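Local coordinates for Ac-ASP-7 (Ancylostoma caninum, PDB 3S6S), which is a secreted hookworm protein of the SCP/TAPS (pathogenesis-related) family, of unknown function but probably involved in the interaction between parasite and host, at residues A[114-119]-A[139-144]; A[27-32]-A[108-113]; A[78-83]-A[93-98]; A[11-16]-A[56-61]. All blocks are in the same frame, centred on the assembly; numbering follows the deposited sequence.

Contact 1 (A[114-119]-A[139-144]); sequences ATRFGC and VYDKKP
Asp141 OD2 takes the backbone N-H of Thr115 at 3.0 Å (N to OD2), almost straight at 173°, and a weak second bond from the N of Arg116. The other carboxylate oxygen, OD1, receives the hydroxyl of Thr115, OG1 to OD1 2.7 Å, on its syn side, somewhat out of the carboxylate plane. Asp141 can do this because its CG sits between its own backbone N and carbonyl carbon (chi1 69°), which turns the carboxylate across the gap at about a right angle to the Thr115 side chain. Its backbone N goes to Arg116 O at 3.0 Å. The aliphatic CG of Arg116 lies against OD1, while the guanidinium is drawn off to Asp53 and Asn7. This is the open end of the antiparallel hairpin of strands 116-123 and 133-140, in the central sheet of the SCP/TAPS alpha-beta-alpha sandwich. Deeper in, Gly118 and Val139 form a hydrogen-bonded pair, Gly118 N to Val139 O 3.0 Å and Val139 N to Gly118 O 2.9 Å. Next to it, Phe117 and Tyr140 are a non-hydrogen-bonded pair pointing to the same face; their rings run side by side, planes 26° apart, but slid so far that they barely overlap. The touching is done by Phe117 CB, 3.7 Å from Tyr140 CD2.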
loop_
_atom_site.group_PDB
_atom_site.type_symbol
_atom_site.label_atom_id
_atom_site.label_comp_id
_atom_site.label_asym_id
_atom_site.label_seq_id
_atom_site.Cartn_x
_atom_site.Cartn_y
_atom_site.Cartn_z
ATOM N N ALA A 114 -7.757 -4.323 0.757
ATOM C CA ALA A 114 -6.736 -3.965 1.735
ATOM C C ALA A 114 -7.093 -2.576 2.270
ATOM O O ALA A 114 -7.605 -1.749 1.529
ATOM C CB ALA A 114 -5.337 -3.978 1.097
ATOM N N THR A 115 -6.837 -2.320 3.548
ATOM C CA THR A 115 -7.221 -1.047 4.156
ATOM C C THR A 115 -6.102 -0.372 4.931
ATOM O O THR A 115 -6.239 0.793 5.336
ATOM C CB THR A 115 -8.399 -1.202 5.136
ATOM O OG1 THR A 115 -7.943 -1.804 6.350
ATOM C CG2 THR A 115 -9.524 -2.013 4.523
ATOM N N ARG A 116 -5.012 -1.104 5.175
ATOM C CA ARG A 116 -3.848 -0.516 5.810
ATOM C C ARG A 116 -2.570 -1.273 5.492
ATOM O O ARG A 116 -2.609 -2.457 5.129
ATOM C CB ARG A 116 -4.039 -0.331 7.326
ATOM C CG ARG A 116 -4.489 -1.544 8.081
ATOM C CD ARG A 116 -4.409 -1.290 9.585
ATOM N NE ARG A 116 -5.654 -0.772 10.142
ATOM C CZ ARG A 116 -5.718 0.062 11.183
ATOM N NH1 ARG A 116 -4.603 0.485 11.775
ATOM N NH2 ARG A 116 -6.896 0.488 11.624
ATOM N N PHE A 117 -1.449 -0.560 5.602
ATOM C CA PHE A 117 -0.139 -1.104 5.313
ATOM C C PHE A 117 0.929 -0.267 6.002
ATOM O O PHE A 117 0.662 0.838 6.452
ATOM C CB PHE A 117 0.124 -1.132 3.800
ATOM C CG PHE A 117 0.536 0.208 3.208
ATOM C CD1 PHE A 117 -0.162 1.374 3.503
ATOM C CD2 PHE A 117 1.619 0.294 2.345
ATOM C CE1 PHE A 117 0.211 2.595 2.930
ATOM C CE2 PHE A 117 2.002 1.510 1.781
ATOM C CZ PHE A 117 1.296 2.662 2.076
ATOM N N GLY A 118 2.139 -0.806 6.054
ATOM C CA GLY A 118 3.310 -0.088 6.491
ATOM C C GLY A 118 4.540 -0.687 5.820
ATOM O O GLY A 118 4.524 -1.854 5.411
ATOM N N CYS A 119 5.606 0.107 5.692
ATOM C CA CYS A 119 6.810 -0.372 5.020
ATOM C C CYS A 119 8.062 -0.048 5.813
ATOM O O CYS A 119 8.083 0.867 6.631
ATOM C CB CYS A 119 6.924 0.227 3.618
ATOM S SG CYS A 119 5.379 0.203 2.688
ATOM N N VAL A 139 3.985 -4.443 4.139
ATOM C CA VAL A 139 3.104 -5.387 4.773
ATOM C C VAL A 139 1.702 -4.783 4.752
ATOM O O VAL A 139 1.502 -3.592 5.059
ATOM C CB VAL A 139 3.568 -5.674 6.229
ATOM C CG1 VAL A 139 2.408 -6.147 7.075
ATOM C CG2 VAL A 139 4.740 -6.680 6.234
ATOM N N TYR A 140 0.745 -5.614 4.360
ATOM C CA TYR A 140 -0.627 -5.190 4.164
ATOM C C TYR A 140 -1.540 -6.005 5.055
ATOM O O TYR A 140 -1.252 -7.156 5.354
ATOM C CB TYR A 140 -1.020 -5.376 2.707
ATOM C CG TYR A 140 -0.047 -4.728 1.754
ATOM C CD1 TYR A 140 1.206 -5.282 1.541
ATOM C CD2 TYR A 140 -0.380 -3.565 1.063
ATOM C CE1 TYR A 140 2.097 -4.707 0.676
ATOM C CE2 TYR A 140 0.516 -2.982 0.189
ATOM C CZ TYR A 140 1.750 -3.565 0.004
ATOM O OH TYR A 140 2.655 -3.007 -0.847
ATOM N N ASP A 141 -2.634 -5.401 5.501
ATOM C CA ASP A 141 -3.528 -6.110 6.395
ATOM C C ASP A 141 -4.300 -7.175 5.630
ATOM O O ASP A 141 -4.706 -8.180 6.204
ATOM C CB ASP A 141 -4.459 -5.151 7.151
ATOM C CG ASP A 141 -5.501 -4.485 6.254
ATOM O OD1 ASP A 141 -6.526 -4.039 6.808
ATOM O OD2 ASP A 141 -5.313 -4.396 5.021
ATOM N N LYS A 142 -4.484 -6.971 4.331
ATOM C CA LYS A 142 -5.222 -7.951 3.551
ATOM C C LYS A 142 -4.565 -8.336 2.220
ATOM O O LYS A 142 -4.241 -7.496 1.387
ATOM C CB LYS A 142 -6.679 -7.528 3.353
ATOM C CG LYS A 142 -7.569 -8.698 2.960
ATOM C CD LYS A 142 -9.044 -8.317 2.948
ATOM C CE LYS A 142 -9.957 -9.557 2.905
ATOM N NZ LYS A 142 -9.595 -10.502 1.806
ATOM N N LYS A 143 -4.381 -9.640 2.055
ATOM C CA LYS A 143 -3.744 -10.236 0.902
ATOM C C LYS A 143 -4.804 -10.790 -0.024
ATOM O O LYS A 143 -5.671 -11.520 0.419
ATOM C CB LYS A 143 -2.869 -11.383 1.387
ATOM C CG LYS A 143 -2.305 -12.235 0.295
ATOM C CD LYS A 143 -1.396 -13.248 0.909
ATOM C CE LYS A 143 -0.560 -13.968 -0.136
ATOM N NZ LYS A 143 0.188 -15.097 0.508
ATOM N N PRO A 144 -4.750 -10.448 -1.322
ATOM C CA PRO A 144 -5.772 -11.011 -2.210
ATOM C C PRO A 144 -5.481 -12.492 -2.445
ATOM O O PRO A 144 -4.381 -12.940 -2.132
ATOM C CB PRO A 144 -5.556 -10.235 -3.499
ATOM C CG PRO A 144 -4.082 -9.940 -3.498
ATOM C CD PRO A 144 -3.734 -9.678 -2.060
#

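Contact 2 (A[27-32]-A[108-113]); sequences NGLRQR and QVVYPK
Arg30 reaches from its helix to the backbone of residues 109-111, and its chain runs out stretched from CG to NE. CB starts off to one side of the other segment, and with CG anti to the carbonyl carbon (chi1 -75°) the chain swings across to it. CG and CD both pass Val109 O at 3.9 Å, in loose contact with the oxygen that the next atom binds. NE donates to Val109 O at 2.9 Å, 156° at the hydrogen, with the oxygen close to the guanidinium plane. NH2 adds a longer bond to the same oxygen, which it meets from above the carbonyl plane, so Val109 O is gripped side-on by two nitrogens. NH2 also points at Tyr111 O, but the modelled separation is too short to trust in detail. Val110 O lies over one face of the guanidinium, offset toward its rim. The other terminal nitrogen, NH1, is 4.0 Å from Pro112 CA and bonds the carbonyl of Tyr48. The positive group thus gathers backbone carbonyls around the C-terminal end of helix 103-110, and may well offset the negative end of that helix dipole. One residue earlier in its own helix, Leu29 adds an apolar touch, its CD1 3.5 Å from Val110 CG2 and farther from Val109 CG1. The contact is buried: the Arg30 and Leu29 side chains of helix 16-34 meet the C-terminal part of helix 103-110, which rests through Gln108 and Val109 on Tyr140 of strand 133-140.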
loop_
_atom_site.group_PDB
_atom_site.type_symbol
_atom_site.label_atom_id
_atom_site.label_comp_id
_atom_site.label_asym_id
_atom_site.label_seq_id
_atom_site.Cartn_x
_atom_site.Cartn_y
_atom_site.Cartn_z
ATOM N N ASN A 27 -1.389 5.113 -2.819
ATOM C CA ASN A 27 -2.746 5.662 -2.823
ATOM C C ASN A 27 -3.075 6.474 -4.062
ATOM O O ASN A 27 -4.233 6.496 -4.519
ATOM C CB ASN A 27 -3.064 6.397 -1.517
ATOM C CG ASN A 27 -3.327 5.427 -0.372
ATOM O OD1 ASN A 27 -4.173 4.520 -0.488
ATOM N ND2 ASN A 27 -2.571 5.574 0.716
ATOM N N GLY A 28 -2.050 7.104 -4.629
ATOM C CA GLY A 28 -2.183 7.728 -5.934
ATOM C C GLY A 28 -2.673 6.750 -6.990
ATOM O O GLY A 28 -3.588 7.054 -7.759
ATOM N N LEU A 29 -2.075 5.559 -7.032
ATOM C CA LEU A 29 -2.470 4.594 -8.038
ATOM C C LEU A 29 -3.894 4.172 -7.744
ATOM O O LEU A 29 -4.746 4.138 -8.624
ATOM C CB LEU A 29 -1.555 3.381 -8.011
ATOM C CG LEU A 29 -1.223 2.709 -9.346
ATOM C CD1 LEU A 29 -0.877 1.265 -9.096
ATOM C CD2 LEU A 29 -2.362 2.818 -10.350
ATOM N N ARG A 30 -4.147 3.864 -6.481
ATOM C CA ARG A 30 -5.450 3.372 -6.082
ATOM C C ARG A 30 -6.555 4.329 -6.428
ATOM O O ARG A 30 -7.633 3.909 -6.847
ATOM C CB ARG A 30 -5.484 3.119 -4.586
ATOM C CG ARG A 30 -4.749 1.879 -4.194
ATOM C CD ARG A 30 -4.970 1.610 -2.732
ATOM N NE ARG A 30 -4.705 0.211 -2.528
ATOM C CZ ARG A 30 -5.567 -0.657 -2.038
ATOM N NH1 ARG A 30 -6.767 -0.274 -1.626
ATOM N NH2 ARG A 30 -5.189 -1.914 -1.939
ATOM N N GLN A 31 -6.292 5.614 -6.205
ATOM C CA GLN A 31 -7.256 6.654 -6.515
ATOM C C GLN A 31 -7.577 6.656 -8.016
ATOM O O GLN A 31 -8.737 6.720 -8.405
ATOM C CB GLN A 31 -6.743 8.026 -6.062
ATOM C CG GLN A 31 -7.683 9.135 -6.441
ATOM C CD GLN A 31 -7.297 10.471 -5.849
ATOM O OE1 GLN A 31 -8.044 11.044 -5.057
ATOM N NE2 GLN A 31 -6.135 10.980 -6.236
ATOM N N ARG A 32 -6.546 6.558 -8.850
ATOM C CA ARG A 32 -6.743 6.528 -10.297
ATOM C C ARG A 32 -7.480 5.272 -10.743
ATOM O O ARG A 32 -8.316 5.315 -11.646
ATOM C CB ARG A 32 -5.408 6.660 -11.026
ATOM C CG ARG A 32 -4.775 8.035 -10.882
ATOM C CD ARG A 32 -3.253 7.951 -10.968
ATOM N NE ARG A 32 -2.815 7.056 -12.036
ATOM C CZ ARG A 32 -1.619 6.474 -12.077
ATOM N NH1 ARG A 32 -0.739 6.682 -11.096
ATOM N NH2 ARG A 32 -1.308 5.669 -13.090
ATOM N N GLN A 108 -1.104 -6.896 -5.068
ATOM C CA GLN A 108 -1.262 -6.543 -3.661
ATOM C C GLN A 108 -1.483 -5.036 -3.475
ATOM O O GLN A 108 -2.394 -4.610 -2.765
ATOM C CB GLN A 108 -0.055 -7.010 -2.852
ATOM C CG GLN A 108 -0.102 -6.573 -1.404
ATOM C CD GLN A 108 -1.202 -7.271 -0.611
ATOM O OE1 GLN A 108 -1.085 -8.461 -0.268
ATOM N NE2 GLN A 108 -2.283 -6.534 -0.314
ATOM N N VAL A 109 -0.644 -4.239 -4.133
ATOM C CA VAL A 109 -0.675 -2.784 -4.040
ATOM C C VAL A 109 -2.069 -2.230 -4.301
ATOM O O VAL A 109 -2.511 -1.245 -3.706
ATOM C CB VAL A 109 0.279 -2.183 -5.091
ATOM C CG1 VAL A 109 0.095 -0.661 -5.207
ATOM C CG2 VAL A 109 1.721 -2.556 -4.750
ATOM N N VAL A 110 -2.779 -2.927 -5.162
ATOM C CA VAL A 110 -3.931 -2.380 -5.850
ATOM C C VAL A 110 -5.264 -3.040 -5.419
ATOM O O VAL A 110 -6.339 -2.602 -5.821
ATOM C CB VAL A 110 -3.624 -2.486 -7.375
ATOM C CG1 VAL A 110 -4.712 -3.185 -8.165
ATOM C CG2 VAL A 110 -3.215 -1.129 -7.928
ATOM N N TYR A 111 -5.159 -4.070 -4.571
ATOM C CA TYR A 111 -6.280 -4.844 -4.039
ATOM C C TYR A 111 -7.247 -3.961 -3.258
ATOM O O TYR A 111 -6.903 -3.469 -2.188
ATOM C CB TYR A 111 -5.729 -5.935 -3.107
ATOM C CG TYR A 111 -6.749 -6.881 -2.517
ATOM C CD1 TYR A 111 -6.568 -7.419 -1.253
ATOM C CD2 TYR A 111 -7.879 -7.266 -3.235
ATOM C CE1 TYR A 111 -7.496 -8.301 -0.709
ATOM C CE2 TYR A 111 -8.808 -8.133 -2.702
ATOM C CZ TYR A 111 -8.613 -8.645 -1.440
ATOM O OH TYR A 111 -9.531 -9.523 -0.910
ATOM N N PRO A 112 -8.472 -3.772 -3.783
ATOM C CA PRO A 112 -9.432 -2.804 -3.216
ATOM C C PRO A 112 -9.858 -3.082 -1.775
ATOM O O PRO A 112 -10.383 -2.179 -1.138
ATOM C CB PRO A 112 -10.635 -2.910 -4.158
ATOM C CG PRO A 112 -10.065 -3.434 -5.444
ATOM C CD PRO A 112 -8.972 -4.378 -5.028
ATOM N N LYS A 113 -9.606 -4.283 -1.256
ATOM C CA LYS A 113 -10.077 -4.636 0.085
ATOM C C LYS A 113 -8.989 -4.618 1.157
ATOM O O LYS A 113 -9.260 -4.878 2.333
ATOM C CB LYS A 113 -10.810 -5.977 0.069
ATOM C CG LYS A 113 -12.045 -5.944 -0.811
ATOM C CD LYS A 113 -12.794 -7.277 -0.876
ATOM C CE LYS A 113 -14.062 -7.111 -1.733
ATOM N NZ LYS A 113 -14.772 -8.395 -1.929
#

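Contact 3 (A[78-83]-A[93-98]); sequences TRFSGD and KEILET
Ile95 CG2 meets the Phe80 ring at its edge, near the ring plane, 3.6 Å from Phe80 CD2. Farther round the rim Leu96 CD2 comes in obliquely, 3.7 Å from CE2 of Phe80. Two other aromatic rings meet this one, Trp136 with its plane at about 10° to the Phe80 plane and Phe99 more tilted, so the phenyl group is part of an aromatic cluster. Chi1 of Phe80, 47°, places the ring over its own backbone, and from there it reaches the helix. Ile95 covers the most ground here. Its two branches divide the work: CG2, anti to the backbone N, takes the ring edge and also touches Phe80 CB, whereas CG1 leads CD1 down to the strand backbone, 3.6 Å from Gly82 N and 3.8 Å from Ser81 C. Gly82 has no side chain to hold the helix off, and this is where the two backbones come nearest, Gly82 CA to Ile95 CA 6.3 Å. The Phe80 and Ile95 side chains cross at about a right angle. No hydrogen bond joins the two segments; apolar side chains pack on one another and on the strand backbone. The segment axes pass 8.1 Å apart with their directions at 124°, so the helix lies slantwise over an outer strand of the main sheet. Strand 76-83 pairs on its inner side with strand 133-140, whose Met134 also touches Ile95, and helix 16-34 closes over the group through Ile22, against Phe80, and Phe25, against Leu96.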
loop_
_atom_site.group_PDB
_atom_site.type_symbol
_atom_site.label_atom_id
_atom_site.label_comp_id
_atom_site.label_asym_id
_atom_site.label_seq_id
_atom_site.Cartn_x
_atom_site.Cartn_y
_atom_site.Cartn_z
ATOM N N THR A 78 4.840 -7.031 0.041
ATOM C CA THR A 78 5.574 -6.699 -1.174
ATOM C C THR A 78 7.036 -6.372 -0.860
ATOM O O THR A 78 7.371 -5.924 0.231
ATOM C CB THR A 78 4.950 -5.523 -1.948
ATOM O OG1 THR A 78 4.966 -4.335 -1.131
ATOM C CG2 THR A 78 3.523 -5.872 -2.386
ATOM N N ARG A 79 7.908 -6.606 -1.828
ATOM C CA ARG A 79 9.313 -6.291 -1.659
ATOM C C ARG A 79 9.796 -5.542 -2.873
ATOM O O ARG A 79 9.378 -5.817 -3.986
ATOM C CB ARG A 79 10.133 -7.564 -1.476
ATOM C CG ARG A 79 9.419 -8.604 -0.652
ATOM C CD ARG A 79 10.203 -9.898 -0.600
ATOM N NE ARG A 79 11.014 -9.918 0.602
ATOM C CZ ARG A 79 10.684 -10.589 1.692
ATOM N NH1 ARG A 79 9.557 -11.311 1.703
ATOM N NH2 ARG A 79 11.490 -10.545 2.754
ATOM N N PHE A 80 10.670 -4.575 -2.655
ATOM C CA PHE A 80 11.294 -3.898 -3.780
ATOM C C PHE A 80 12.670 -3.383 -3.387
ATOM O O PHE A 80 12.880 -2.931 -2.256
ATOM C CB PHE A 80 10.375 -2.821 -4.382
ATOM C CG PHE A 80 9.741 -1.910 -3.367
ATOM C CD1 PHE A 80 8.599 -2.303 -2.679
ATOM C CD2 PHE A 80 10.270 -0.637 -3.121
ATOM C CE1 PHE A 80 7.999 -1.449 -1.748
ATOM C CE2 PHE A 80 9.681 0.221 -2.184
ATOM C CZ PHE A 80 8.547 -0.181 -1.500
ATOM N N SER A 81 13.613 -3.517 -4.314
ATOM C CA SER A 81 15.016 -3.194 -4.057
ATOM C C SER A 81 15.772 -2.808 -5.318
ATOM O O SER A 81 15.276 -2.964 -6.437
ATOM C CB SER A 81 15.729 -4.365 -3.394
ATOM O OG SER A 81 14.953 -5.541 -3.460
ATOM N N GLY A 82 16.987 -2.307 -5.130
ATOM C CA GLY A 82 17.818 -1.924 -6.253
ATOM C C GLY A 82 19.117 -1.283 -5.832
ATOM O O GLY A 82 19.201 -0.647 -4.777
ATOM N N ASP A 83 20.142 -1.460 -6.657
ATOM C CA ASP A 83 21.403 -0.774 -6.444
ATOM C C ASP A 83 21.229 0.672 -6.862
ATOM O O ASP A 83 20.439 0.980 -7.755
ATOM C CB ASP A 83 22.517 -1.433 -7.251
ATOM C CG ASP A 83 22.802 -2.852 -6.797
ATOM O OD1 ASP A 83 22.722 -3.116 -5.581
ATOM O OD2 ASP A 83 23.098 -3.705 -7.657
ATOM N N LYS A 93 12.444 6.492 -5.650
ATOM C CA LYS A 93 11.495 6.925 -6.664
ATOM C C LYS A 93 11.610 6.078 -7.937
ATOM O O LYS A 93 10.597 5.750 -8.563
ATOM C CB LYS A 93 11.700 8.384 -6.973
ATOM N N GLU A 94 12.842 5.726 -8.310
ATOM C CA GLU A 94 13.094 4.940 -9.516
ATOM C C GLU A 94 12.748 3.473 -9.285
ATOM O O GLU A 94 12.152 2.822 -10.141
ATOM C CB GLU A 94 14.557 5.057 -9.943
ATOM C CG GLU A 94 14.969 6.462 -10.340
ATOM C CD GLU A 94 16.444 6.575 -10.719
ATOM O OE1 GLU A 94 17.244 5.671 -10.367
ATOM O OE2 GLU A 94 16.794 7.580 -11.377
ATOM N N ILE A 95 13.144 2.963 -8.126
ATOM C CA ILE A 95 12.809 1.599 -7.727
ATOM C C ILE A 95 11.305 1.357 -7.763
ATOM O O ILE A 95 10.863 0.290 -8.180
ATOM C CB ILE A 95 13.350 1.288 -6.341
ATOM C CG1 ILE A 95 14.854 1.067 -6.432
ATOM C CG2 ILE A 95 12.666 0.064 -5.754
ATOM C CD1 ILE A 95 15.519 0.959 -5.093
ATOM N N LEU A 96 10.530 2.360 -7.348
ATOM C CA LEU A 96 9.068 2.284 -7.385
ATOM C C LEU A 96 8.535 2.232 -8.807
ATOM O O LEU A 96 7.505 1.609 -9.075
ATOM C CB LEU A 96 8.443 3.485 -6.666
ATOM C CG LEU A 96 8.574 3.551 -5.146
ATOM C CD1 LEU A 96 8.153 4.914 -4.672
ATOM C CD2 LEU A 96 7.742 2.467 -4.470
ATOM N N GLU A 97 9.215 2.902 -9.730
ATOM C CA GLU A 97 8.787 2.813 -11.116
ATOM C C GLU A 97 9.010 1.383 -11.607
ATOM O O GLU A 97 8.128 0.759 -12.191
ATOM C CB GLU A 97 9.518 3.819 -11.995
ATOM C CG GLU A 97 8.799 4.056 -13.327
ATOM C CD GLU A 97 9.513 5.065 -14.226
ATOM O OE1 GLU A 97 10.179 5.983 -13.693
ATOM O OE2 GLU A 97 9.411 4.924 -15.470
ATOM N N THR A 98 10.184 0.850 -11.331
ATOM C CA THR A 98 10.458 -0.526 -11.689
ATOM C C THR A 98 9.445 -1.457 -11.000
ATOM O O THR A 98 8.876 -2.342 -11.622
ATOM C CB THR A 98 11.914 -0.890 -11.348
ATOM O OG1 THR A 98 12.787 -0.121 -12.187
ATOM C CG2 THR A 98 12.165 -2.364 -11.570
#

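Contact 4 (A[11-16]-A[56-61]); sequences GCMVDR and LEEEAR
Gly11, entered through a cis peptide bond and with a positive phi of 98°, leads into an inverse gamma turn centred on Cys12, and its CA comes to 4.9 Å from the CA of Glu58. The turn and the residue after it present two successive N-H groups to one carboxylate oxygen: Glu57 OE2 accepts from Val14 N at 2.8 Å, nearly straight and on the syn lone pair, and from Met13 N at 2.9 Å, more bent at 132° and from above the carboxylate plane. With CG anti to the backbone N (chi1 157°) and the rest extended, Glu57 reaches straight out from helix 54-65 into the loop. Its OE1 bonds Tyr52 OH and takes a water that also donates to Val14 O. This joins the loop after strand 6-7 to the helix on one side of the SCP/TAPS sandwich, and the Cys12-Cys54 disulfide ties the same loop to that helix's start. CB and CG2 of Val14 each lie 3.4 Å from Glu57 OE2. On the outer side Met13 CE rests 3.8 Å from Glu58 OE2, whose carboxylate is held side-on by NE and NH2 of Arg61 in a salt bridge.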
loop_
_atom_site.group_PDB
_atom_site.type_symbol
_atom_site.label_atom_id
_atom_site.label_comp_id
_atom_site.label_asym_id
_atom_site.label_seq_id
_atom_site.Cartn_x
_atom_site.Cartn_y
_atom_site.Cartn_z
ATOM N N GLY A 11 7.831 2.498 15.748
ATOM C CA GLY A 11 7.007 1.898 14.716
ATOM C C GLY A 11 7.347 2.601 13.421
ATOM O O GLY A 11 8.090 2.083 12.600
ATOM N N CYS A 12 6.814 3.799 13.244
ATOM C CA CYS A 12 7.229 4.635 12.138
ATOM C C CYS A 12 8.642 5.155 12.385
ATOM O O CYS A 12 8.823 6.232 12.939
ATOM C CB CYS A 12 6.272 5.815 11.970
ATOM S SG CYS A 12 4.730 5.369 11.180
ATOM N N MET A 13 9.650 4.392 11.986
ATOM C CA MET A 13 10.998 4.918 12.068
ATOM C C MET A 13 11.576 5.342 10.723
ATOM O O MET A 13 12.514 6.143 10.665
ATOM C CB MET A 13 11.948 4.035 12.899
ATOM C CG MET A 13 11.870 2.555 12.701
ATOM S SD MET A 13 12.892 1.712 13.943
ATOM C CE MET A 13 11.589 0.998 14.944
ATOM N N VAL A 14 10.987 4.852 9.638
ATOM C CA VAL A 14 11.380 5.319 8.308
ATOM C C VAL A 14 11.073 6.811 8.169
ATOM O O VAL A 14 10.006 7.250 8.589
ATOM C CB VAL A 14 10.674 4.520 7.194
ATOM C CG1 VAL A 14 10.683 5.293 5.899
ATOM C CG2 VAL A 14 11.342 3.144 7.029
ATOM N N ASP A 15 11.999 7.572 7.576
ATOM C CA ASP A 15 11.846 9.031 7.420
ATOM C C ASP A 15 10.684 9.440 6.535
ATOM O O ASP A 15 10.398 8.815 5.504
ATOM C CB ASP A 15 13.113 9.704 6.872
ATOM C CG ASP A 15 14.276 9.675 7.852
ATOM O OD1 ASP A 15 15.439 9.729 7.383
ATOM O OD2 ASP A 15 14.038 9.593 9.080
ATOM N N ARG A 16 10.054 10.537 6.941
ATOM C CA ARG A 16 8.889 11.097 6.277
ATOM C C ARG A 16 8.886 11.029 4.738
ATOM O O ARG A 16 7.979 10.457 4.152
ATOM C CB ARG A 16 8.679 12.529 6.765
ATOM C CG ARG A 16 7.422 13.179 6.244
ATOM C CD ARG A 16 7.047 14.375 7.095
ATOM N NE ARG A 16 5.863 15.030 6.567
ATOM C CZ ARG A 16 5.667 16.344 6.594
ATOM N NH1 ARG A 16 6.594 17.133 7.125
ATOM N NH2 ARG A 16 4.552 16.865 6.084
ATOM N N LEU A 56 2.206 -1.877 11.356
ATOM C CA LEU A 56 2.556 -2.696 10.203
ATOM C C LEU A 56 3.923 -2.328 9.618
ATOM O O LEU A 56 4.575 -3.172 9.013
ATOM C CB LEU A 56 1.485 -2.639 9.115
ATOM C CG LEU A 56 0.126 -3.214 9.491
ATOM C CD1 LEU A 56 -0.837 -3.083 8.327
ATOM C CD2 LEU A 56 0.274 -4.671 9.938
ATOM N N GLU A 57 4.365 -1.083 9.793
ATOM C CA GLU A 57 5.726 -0.768 9.386
ATOM C C GLU A 57 6.730 -1.548 10.243
ATOM O O GLU A 57 7.718 -2.066 9.737
ATOM C CB GLU A 57 6.033 0.723 9.432
ATOM C CG GLU A 57 7.534 0.962 9.553
ATOM C CD GLU A 57 7.965 2.404 9.315
ATOM O OE1 GLU A 57 7.158 3.216 8.805
ATOM O OE2 GLU A 57 9.133 2.705 9.637
ATOM N N GLU A 58 6.453 -1.650 11.535
ATOM C CA GLU A 58 7.254 -2.454 12.424
ATOM C C GLU A 58 7.200 -3.956 12.050
ATOM O O GLU A 58 8.196 -4.677 12.186
ATOM C CB GLU A 58 6.819 -2.210 13.872
ATOM C CG GLU A 58 7.509 -3.068 14.939
ATOM C CD GLU A 58 9.044 -3.125 14.828
ATOM O OE1 GLU A 58 9.627 -4.142 15.290
ATOM O OE2 GLU A 58 9.663 -2.173 14.295
ATOM N N GLU A 59 6.052 -4.428 11.574
ATOM C CA GLU A 59 6.002 -5.808 11.103
ATOM C C GLU A 59 6.860 -5.946 9.844
ATOM O O GLU A 59 7.572 -6.927 9.670
ATOM C CB GLU A 59 4.564 -6.290 10.849
ATOM C CG GLU A 59 3.602 -6.167 12.050
ATOM C CD GLU A 59 2.293 -6.919 11.815
ATOM O OE1 GLU A 59 1.446 -6.954 12.736
ATOM O OE2 GLU A 59 2.123 -7.490 10.709
ATOM N N ALA A 60 6.825 -4.941 8.982
ATOM C CA ALA A 60 7.670 -4.982 7.799
ATOM C C ALA A 60 9.151 -5.054 8.195
ATOM O O ALA A 60 9.929 -5.787 7.573
ATOM C CB ALA A 60 7.395 -3.799 6.891
ATOM N N ARG A 61 9.528 -4.312 9.239
ATOM C CA ARG A 61 10.894 -4.349 9.746
ATOM C C ARG A 61 11.245 -5.748 10.255
ATOM O O ARG A 61 12.366 -6.215 10.064
ATOM C CB ARG A 61 11.108 -3.318 10.854
ATOM C CG ARG A 61 12.585 -3.144 11.256
ATOM C CD ARG A 61 12.806 -2.317 12.549
ATOM N NE ARG A 61 12.300 -3.001 13.743
ATOM C CZ ARG A 61 12.872 -4.069 14.318
ATOM N NH1 ARG A 61 13.992 -4.595 13.817
ATOM N NH2 ARG A 61 12.324 -4.628 15.400
HETATM O O HOH W 1 7.526 6.049 8.917
#

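In the fold
Contact 1 is the hub, its centre about 6 Å from the centre of the chain, and it touches each of the other three. Toward contact 2, about 11 Å away between centres, Lys142 O meets Gln108 NE2 at 2.8 Å and Lys142 NZ meets Tyr111 OH at 2.9 Å. Toward contact 3, Tyr140 OH and Thr78 OG1 are 2.7 Å apart, across neighbouring strands of one sheet. Contact 4 packs on it through Leu56 and Glu57. Contacts 2 and 4 stay apart, about 20 Å between centres, but their segments alternate along the chain, whereas contact 3 is nested in the loop that contact 2 closes.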